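Long-range contacts in disease resistance protein RRS1 (PDB 5W3X), which binds W-box DNA elements as a WRKY transcription factor, acts in plant resistance to bacterial and fungal pathogens and, with RPS4, elicits a hypersensitive response: residues 21-26 and 39-44; 33-38 and 58-63; 54-59 and 66-71. All blocks are in the same frame, centred on the assembly; numbering follows the deposited sequence.

Overall arrangement
From the N terminus the chain enters strand 22-28, which carries the WRKY-type sequence, and returns along strand 37-42; contact 1 closes this hairpin and includes the zinc ligand C42. The segments of contact 2 alternate with those of contact 1, so the two cross: 33-38, from inside the first hairpin, meets 58-63, some 20 Å from contact 1 between centres and across the chain's centre from it, closing the span 39-57. Contact 3 follows contact 1 in series, pairing strands 53-58 and 66-71 to close the short 60-65 connection, and shares R58 and S59 with contact 2. Probable hydrogen bonds such as Y40 N to K54 O, 2.9 Å, join the hairpins into one antiparallel four-stranded sheet.

Contact 1 of 3, residues 21-26 and 39-44; sequences TWRKYG and YYRCAY. With ZN (zinc ion), chain G.
K24 and Y40 cross obliquely on the first hairpin of the WRKY domain: the lysine chain, bent at chi2, brings CD to 3.4 Å from Y40 CE2 and sets CE off-centre over the ring, a CH-pi contact. W22 turns the edge of its indole to the strand, CE3 3.4 Å from R41 O near the ring plane. Between R23 and R41 the contact is aliphatic on guanidinium: R23 CB sits over the centre of the R41 group, the two guanidinium planes standing 41° apart. R41 NH1 donates in its own plane to C42 O (3.0 Å) and R41 NE bonds a polar side chain of another protein's chain, together holding the group's rotation. At the other end a classic beta bulge sets Y25 and G26 against Y39, whose O accepts from both Y25 N (2.6 Å) and G26 N (3.0 Å). C42 SG, anti to its backbone N (chi1 -176°), reaches zinc at 2.3 Å, with C50, H74 and H76 completing the site. Y44 N donates to the same sulfur at 3.2 Å, 168° at the hydrogen. K24 NZ forms a salt bridge with an acidic side chain of that other protein. Donation from Y44 N would probably stabilise a zinc-bound thiolate.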
# COMPACT_ATOMS: atom_id res chain seq x y z
N THR B 21 -6.54 -21.20 -16.72
CA THR B 21 -5.96 -19.92 -17.12
C THR B 21 -6.07 -18.90 -15.99
O THR B 21 -7.09 -18.81 -15.31
CB THR B 21 -6.64 -19.36 -18.38
OG1 THR B 21 -8.06 -19.38 -18.21
CG2 THR B 21 -6.27 -20.20 -19.59
N TRP B 22 -5.00 -18.13 -15.80
CA TRP B 22 -4.85 -17.27 -14.63
C TRP B 22 -4.36 -15.86 -14.98
O TRP B 22 -3.66 -15.66 -15.96
CB TRP B 22 -3.87 -17.91 -13.65
CG TRP B 22 -4.24 -19.32 -13.26
CD1 TRP B 22 -3.73 -20.47 -13.79
CD2 TRP B 22 -5.15 -19.72 -12.23
NE1 TRP B 22 -4.29 -21.56 -13.18
CE2 TRP B 22 -5.16 -21.13 -12.22
CE3 TRP B 22 -5.97 -19.04 -11.34
CZ2 TRP B 22 -5.96 -21.87 -11.34
CZ3 TRP B 22 -6.76 -19.77 -10.46
CH2 TRP B 22 -6.75 -21.16 -10.47
N ARG B 23 -4.77 -14.88 -14.17
CA ARG B 23 -4.25 -13.51 -14.26
C ARG B 23 -3.68 -13.12 -12.89
O ARG B 23 -4.05 -13.70 -11.87
CB ARG B 23 -5.34 -12.51 -14.69
CG ARG B 23 -5.99 -12.84 -16.04
CD ARG B 23 -5.02 -12.73 -17.22
NE ARG B 23 -5.48 -13.55 -18.33
CZ ARG B 23 -6.35 -13.15 -19.25
NH1 ARG B 23 -6.84 -11.92 -19.20
NH2 ARG B 23 -6.73 -13.96 -20.23
N LYS B 24 -2.77 -12.16 -12.87
CA LYS B 24 -2.07 -11.78 -11.65
C LYS B 24 -2.96 -11.00 -10.67
O LYS B 24 -3.81 -10.19 -11.07
CB LYS B 24 -0.85 -10.95 -12.00
CG LYS B 24 0.30 -11.10 -11.03
CD LYS B 24 0.79 -12.53 -10.98
CE LYS B 24 1.91 -12.69 -9.97
NZ LYS B 24 3.15 -11.97 -10.36
N TYR B 25 -2.76 -11.25 -9.38
CA TYR B 25 -3.45 -10.49 -8.34
C TYR B 25 -2.42 -9.77 -7.46
O TYR B 25 -2.62 -8.62 -7.05
CB TYR B 25 -4.32 -11.41 -7.48
CG TYR B 25 -5.07 -10.68 -6.38
CD1 TYR B 25 -4.50 -10.50 -5.12
CD2 TYR B 25 -6.34 -10.16 -6.60
CE1 TYR B 25 -5.19 -9.83 -4.11
CE2 TYR B 25 -7.03 -9.49 -5.61
CZ TYR B 25 -6.46 -9.33 -4.36
OH TYR B 25 -7.16 -8.66 -3.38
N GLY B 26 -1.31 -10.44 -7.19
CA GLY B 26 -0.33 -9.86 -6.29
C GLY B 26 1.02 -10.53 -6.40
O GLY B 26 1.17 -11.57 -7.04
N TYR B 39 0.25 -14.19 -6.22
CA TYR B 39 -1.20 -14.38 -6.08
C TYR B 39 -1.86 -14.26 -7.44
O TYR B 39 -1.65 -13.26 -8.15
CB TYR B 39 -1.81 -13.35 -5.14
CG TYR B 39 -1.22 -13.32 -3.74
CD1 TYR B 39 0.03 -12.78 -3.51
CD2 TYR B 39 -1.94 -13.80 -2.65
CE1 TYR B 39 0.57 -12.72 -2.21
CE2 TYR B 39 -1.41 -13.76 -1.36
CZ TYR B 39 -0.17 -13.21 -1.15
OH TYR B 39 0.34 -13.18 0.14
N TYR B 40 -2.68 -15.26 -7.77
CA TYR B 40 -3.38 -15.36 -9.05
C TYR B 40 -4.87 -15.56 -8.79
O TYR B 40 -5.26 -16.10 -7.75
CB TYR B 40 -2.85 -16.53 -9.89
CG TYR B 40 -1.38 -16.45 -10.20
CD1 TYR B 40 -0.44 -16.90 -9.27
CD2 TYR B 40 -0.92 -15.96 -11.41
CE1 TYR B 40 0.90 -16.84 -9.53
CE2 TYR B 40 0.44 -15.89 -11.68
CZ TYR B 40 1.34 -16.34 -10.74
OH TYR B 40 2.69 -16.29 -10.98
N ARG B 41 -5.68 -15.16 -9.76
CA ARG B 41 -7.13 -15.39 -9.76
C ARG B 41 -7.48 -15.86 -11.16
O ARG B 41 -6.63 -15.74 -12.05
CB ARG B 41 -7.88 -14.12 -9.35
CG ARG B 41 -7.51 -12.85 -10.14
CD ARG B 41 -8.42 -12.63 -11.36
NE ARG B 41 -8.19 -11.34 -12.00
CZ ARG B 41 -8.46 -11.07 -13.27
NH1 ARG B 41 -8.95 -12.00 -14.06
NH2 ARG B 41 -8.22 -9.86 -13.76
N CYS B 42 -8.65 -16.45 -11.37
CA CYS B 42 -8.99 -17.02 -12.68
C CYS B 42 -9.17 -15.99 -13.81
O CYS B 42 -9.67 -14.89 -13.59
CB CYS B 42 -10.26 -17.87 -12.60
SG CYS B 42 -10.65 -18.69 -14.19
N ALA B 43 -8.79 -16.36 -15.02
CA ALA B 43 -8.98 -15.49 -16.17
C ALA B 43 -10.46 -15.23 -16.46
O ALA B 43 -10.81 -14.29 -17.17
CB ALA B 43 -8.30 -16.07 -17.40
N TYR B 44 -11.34 -16.07 -15.90
CA TYR B 44 -12.78 -15.91 -16.10
C TYR B 44 -13.48 -15.42 -14.84
O TYR B 44 -14.67 -15.66 -14.64
CB TYR B 44 -13.40 -17.23 -16.56
CG TYR B 44 -12.74 -17.80 -17.79
CD1 TYR B 44 -13.06 -17.32 -19.06
CD2 TYR B 44 -11.79 -18.81 -17.69
CE1 TYR B 44 -12.45 -17.84 -20.20
CE2 TYR B 44 -11.17 -19.33 -18.81
CZ TYR B 44 -11.51 -18.84 -20.06
OH TYR B 44 -10.89 -19.37 -21.18
ZN ZN G . -12.11 -20.24 -13.32

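Contact 2 of 3, residues 33-38 and 58-63; sequences SRFPRG and RSETDS
This is a loop-to-loop contact at the end of the sheet remote from the zinc, where the turn leading into strand 37-42 meets the turn that follows strand 53-58. One aromatic ring and one carboxylate carry it. F35 points toward 58-63 with CG anti to its own carbonyl carbon (chi1 -56°), and R58 CG lies 3.8 Å from the ring centroid, only 6° off the normal, a CH-pi contact squarely over the face. R34 CB approaches the opposite face near the rim, so aliphatic carbon borders the phenyl group on both sides. The R58 guanidinium does not stack on it: the planes are 56° apart.

E60 reaches back to the other loop, its chain bent at chi2. R34 N donates to E60 OE1 at 2.7 Å, coming from above the carboxylate plane, and R34 NH1 makes a weak hydrogen bond of 3.1 Å to E60 O, which lies at the guanidinium's edge. The salt bridge from R34 NH1 to E60 OE1 is long, 3.8 Å, so the backbone amide is the closer partner of this carboxylate oxygen. In the four-stranded WRKY sheet this places the contact at the far ends of the neighbouring strands 37-42 and 53-58, beyond their regular pairing.

There a water takes over: it donates to P36 O at 2.7 Å and accepts from R58 N at 3.2 Å. S33 OG, anti to its backbone N, donates to F35 O at 3.0 Å on an in-plane lone pair, fastening the turn internally. Q57 NE2 adds weak hydrogen bonds to both of those oxygens, from within strand 53-58.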
# COMPACT_ATOMS: atom_id res chain seq x y z
N SER B 33 10.56 -15.36 4.92
CA SER B 33 10.87 -16.13 3.72
C SER B 33 11.85 -15.43 2.79
O SER B 33 11.83 -14.21 2.66
CB SER B 33 9.58 -16.46 2.95
OG SER B 33 9.87 -17.25 1.80
N ARG B 34 12.69 -16.21 2.14
CA ARG B 34 13.64 -15.68 1.18
C ARG B 34 12.95 -15.48 -0.16
O ARG B 34 13.42 -14.72 -1.00
CB ARG B 34 14.86 -16.61 1.06
CG ARG B 34 15.83 -16.48 2.24
CD ARG B 34 16.62 -17.74 2.54
NE ARG B 34 17.25 -18.34 1.37
CZ ARG B 34 17.06 -19.60 0.99
NH1 ARG B 34 16.24 -20.39 1.68
NH2 ARG B 34 17.67 -20.07 -0.09
N PHE B 35 11.81 -16.14 -0.33
CA PHE B 35 11.13 -16.13 -1.62
C PHE B 35 9.75 -15.46 -1.55
O PHE B 35 9.00 -15.69 -0.60
CB PHE B 35 10.99 -17.55 -2.14
CG PHE B 35 12.30 -18.27 -2.25
CD1 PHE B 35 13.16 -18.00 -3.30
CD2 PHE B 35 12.67 -19.21 -1.30
CE1 PHE B 35 14.38 -18.66 -3.40
CE2 PHE B 35 13.89 -19.88 -1.40
CZ PHE B 35 14.74 -19.60 -2.45
N PRO B 36 9.42 -14.66 -2.57
CA PRO B 36 8.16 -13.92 -2.62
C PRO B 36 6.98 -14.82 -2.93
O PRO B 36 7.16 -15.89 -3.51
CB PRO B 36 8.39 -12.93 -3.76
CG PRO B 36 9.32 -13.64 -4.67
CD PRO B 36 10.25 -14.42 -3.76
N ARG B 37 5.79 -14.40 -2.52
CA ARG B 37 4.57 -15.11 -2.85
C ARG B 37 3.83 -14.44 -4.01
O ARG B 37 3.69 -13.21 -4.04
CB ARG B 37 3.66 -15.21 -1.63
CG ARG B 37 2.34 -15.91 -1.89
CD ARG B 37 1.60 -16.12 -0.58
NE ARG B 37 2.49 -16.73 0.40
CZ ARG B 37 2.27 -16.75 1.71
NH1 ARG B 37 3.14 -17.33 2.52
NH2 ARG B 37 1.18 -16.17 2.21
N GLY B 38 3.38 -15.25 -4.95
CA GLY B 38 2.59 -14.77 -6.08
C GLY B 38 1.12 -15.14 -5.91
O GLY B 38 0.79 -16.25 -5.50
N ARG B 58 7.88 -20.43 -3.69
CA ARG B 58 9.03 -21.32 -3.62
C ARG B 58 9.37 -21.59 -2.15
O ARG B 58 9.40 -20.67 -1.34
CB ARG B 58 10.22 -20.71 -4.37
CG ARG B 58 11.53 -21.49 -4.29
CD ARG B 58 12.09 -21.81 -5.68
NE ARG B 58 11.86 -20.74 -6.65
CZ ARG B 58 11.90 -20.91 -7.98
NH1 ARG B 58 12.13 -22.12 -8.48
NH2 ARG B 58 11.69 -19.89 -8.80
N SER B 59 9.59 -22.86 -1.81
CA SER B 59 9.73 -23.24 -0.41
C SER B 59 11.00 -22.70 0.24
O SER B 59 12.08 -22.78 -0.33
CB SER B 59 9.72 -24.76 -0.26
OG SER B 59 9.97 -25.13 1.09
N GLU B 60 10.83 -22.15 1.44
CA GLU B 60 11.95 -21.61 2.20
C GLU B 60 12.95 -22.71 2.54
O GLU B 60 14.13 -22.62 2.20
CB GLU B 60 11.45 -20.94 3.48
CG GLU B 60 12.54 -20.52 4.45
CD GLU B 60 13.29 -19.27 4.00
OE1 GLU B 60 13.01 -18.78 2.88
OE2 GLU B 60 14.16 -18.79 4.76
N THR B 61 12.47 -23.76 3.21
CA THR B 61 13.32 -24.85 3.68
C THR B 61 14.01 -25.62 2.55
O THR B 61 15.23 -25.80 2.57
CB THR B 61 12.51 -25.84 4.54
OG1 THR B 61 11.39 -26.32 3.79
CG2 THR B 61 12.00 -25.15 5.80
N ASP B 62 13.23 -26.06 1.57
CA ASP B 62 13.79 -26.75 0.41
C ASP B 62 13.59 -25.91 -0.85
O ASP B 62 12.50 -25.86 -1.41
CB ASP B 62 13.14 -28.13 0.24
N SER B 63 14.66 -25.26 -1.30
CA SER B 63 14.60 -24.34 -2.44
C SER B 63 14.16 -24.99 -3.75
O SER B 63 13.83 -24.29 -4.72
CB SER B 63 15.96 -23.67 -2.63
OG SER B 63 16.01 -23.00 -3.88
O HOH W 1 8.67 -17.62 -4.93

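Contact 3 of 3, residues 54-59 and 66-71; sequences KQVQRS and LAITYL
K54 starts on the same face as Y70, its partner in a non-hydrogen-bonded antiparallel pair, and the two side chains run side by side in one direction. Its CB lies 3.5 Å from T69 O and also meets Y70 CD2. CG takes the crowded position between the backbone N and the carbonyl carbon (chi1 76°), and from there the chain is extended. CD passes 3.6 Å from Y70 CE2, an oblique approach to the ring. At the tip, NZ stays 4.0 Å from Y70 OH; its charge is met by salt bridges to D18 and E16, and it forms a cation-pi contact with W22.

Further along this face, V56 and I68 also lie side by side, touching through their CG2 methyls. V56 CG1 crosses L66 obliquely, 3.8 Å from CD2, and L66 CD2 also comes within 3.5 Å of R58 N. The other face carries Q55, Q57, A67 and T69, where Q55 CG packs on T69 CB.

In the backbone, Q55 and T69 exchange two bonds: Q55 N to T69 O and T69 N to Q55 O, both 2.9 Å and in the carbonyl plane. Q57 and A67 exchange a second pair, with A67 N standing above the carbonyl plane of Q57. With the strand segments at 172° to one another, these are two almost exactly antiparallel strands, a beta hairpin that forms the C-terminal half of the four-stranded WRKY sheet.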
# COMPACT_ATOMS: atom_id res chain seq x y z
N LYS B 54 -5.25 -18.89 -6.81
CA LYS B 54 -4.12 -19.71 -6.39
C LYS B 54 -2.94 -18.88 -5.92
O LYS B 54 -2.75 -17.75 -6.37
CB LYS B 54 -3.71 -20.68 -7.50
CG LYS B 54 -2.92 -20.11 -8.66
CD LYS B 54 -2.38 -21.24 -9.53
CE LYS B 54 -1.66 -20.74 -10.77
NZ LYS B 54 -1.12 -21.88 -11.57
N GLN B 55 -2.19 -19.45 -4.99
CA GLN B 55 -1.01 -18.83 -4.41
C GLN B 55 0.19 -19.72 -4.65
O GLN B 55 0.13 -20.93 -4.46
CB GLN B 55 -1.19 -18.64 -2.90
CG GLN B 55 -2.60 -18.92 -2.43
CD GLN B 55 -3.49 -17.74 -2.65
OE1 GLN B 55 -3.07 -16.61 -2.43
NE2 GLN B 55 -4.70 -17.99 -3.13
N VAL B 56 1.30 -19.10 -5.04
CA VAL B 56 2.50 -19.82 -5.43
C VAL B 56 3.70 -19.26 -4.69
O VAL B 56 3.96 -18.06 -4.73
CB VAL B 56 2.76 -19.72 -6.93
CG1 VAL B 56 4.06 -20.42 -7.28
CG2 VAL B 56 1.58 -20.30 -7.73
N GLN B 57 4.43 -20.13 -3.99
CA GLN B 57 5.61 -19.68 -3.26
C GLN B 57 6.68 -20.76 -3.20
O GLN B 57 6.43 -21.86 -2.71
CB GLN B 57 5.24 -19.24 -1.85
CG GLN B 57 6.41 -18.70 -1.05
CD GLN B 57 5.99 -18.00 0.21
OE1 GLN B 57 4.82 -18.05 0.61
NE2 GLN B 57 6.93 -17.32 0.86
N ARG B 58 7.88 -20.43 -3.69
CA ARG B 58 9.03 -21.32 -3.62
C ARG B 58 9.37 -21.59 -2.15
O ARG B 58 9.40 -20.67 -1.34
CB ARG B 58 10.22 -20.71 -4.37
CG ARG B 58 11.53 -21.49 -4.29
CD ARG B 58 12.09 -21.81 -5.68
NE ARG B 58 11.86 -20.74 -6.65
CZ ARG B 58 11.90 -20.91 -7.98
NH1 ARG B 58 12.13 -22.12 -8.48
NH2 ARG B 58 11.69 -19.89 -8.80
N SER B 59 9.59 -22.86 -1.81
CA SER B 59 9.73 -23.24 -0.41
C SER B 59 11.00 -22.70 0.24
O SER B 59 12.08 -22.78 -0.33
CB SER B 59 9.72 -24.76 -0.26
OG SER B 59 9.97 -25.13 1.09
N LEU B 66 8.22 -26.25 -4.79
CA LEU B 66 7.24 -25.18 -4.95
C LEU B 66 5.99 -25.49 -4.14
O LEU B 66 5.46 -26.60 -4.21
CB LEU B 66 6.84 -25.01 -6.42
CG LEU B 66 7.25 -23.74 -7.17
CD1 LEU B 66 6.48 -23.62 -8.48
CD2 LEU B 66 7.04 -22.51 -6.32
N ALA B 67 5.52 -24.52 -3.36
CA ALA B 67 4.27 -24.69 -2.63
C ALA B 67 3.15 -23.96 -3.36
O ALA B 67 3.28 -22.78 -3.70
CB ALA B 67 4.41 -24.18 -1.20
N ILE B 68 2.05 -24.65 -3.59
CA ILE B 68 0.94 -24.05 -4.31
C ILE B 68 -0.37 -24.34 -3.58
O ILE B 68 -0.67 -25.49 -3.25
CB ILE B 68 0.84 -24.57 -5.75
CG1 ILE B 68 2.18 -24.38 -6.46
CG2 ILE B 68 -0.27 -23.84 -6.49
CD1 ILE B 68 2.16 -24.77 -7.93
N THR B 69 -1.14 -23.29 -3.34
CA THR B 69 -2.46 -23.44 -2.72
C THR B 69 -3.56 -22.99 -3.67
O THR B 69 -3.52 -21.88 -4.19
CB THR B 69 -2.56 -22.64 -1.42
OG1 THR B 69 -1.56 -23.09 -0.50
CG2 THR B 69 -3.94 -22.81 -0.79
N TYR B 70 -4.54 -23.85 -3.90
CA TYR B 70 -5.70 -23.50 -4.71
C TYR B 70 -6.92 -23.27 -3.82
O TYR B 70 -7.21 -24.10 -2.96
CB TYR B 70 -6.00 -24.59 -5.72
CG TYR B 70 -4.95 -24.78 -6.79
CD1 TYR B 70 -3.88 -25.63 -6.59
CD2 TYR B 70 -5.05 -24.12 -8.00
CE1 TYR B 70 -2.93 -25.82 -7.56
CE2 TYR B 70 -4.10 -24.30 -8.98
CZ TYR B 70 -3.04 -25.14 -8.76
OH TYR B 70 -2.10 -25.32 -9.73
N LEU B 71 -7.63 -22.17 -4.03
CA LEU B 71 -8.84 -21.93 -3.25
C LEU B 71 -10.07 -21.66 -4.13
O LEU B 71 -9.98 -20.99 -5.16
CB LEU B 71 -8.62 -20.78 -2.27
CG LEU B 71 -7.75 -21.20 -1.08
CD1 LEU B 71 -7.63 -20.08 -0.09
CD2 LEU B 71 -8.34 -22.44 -0.40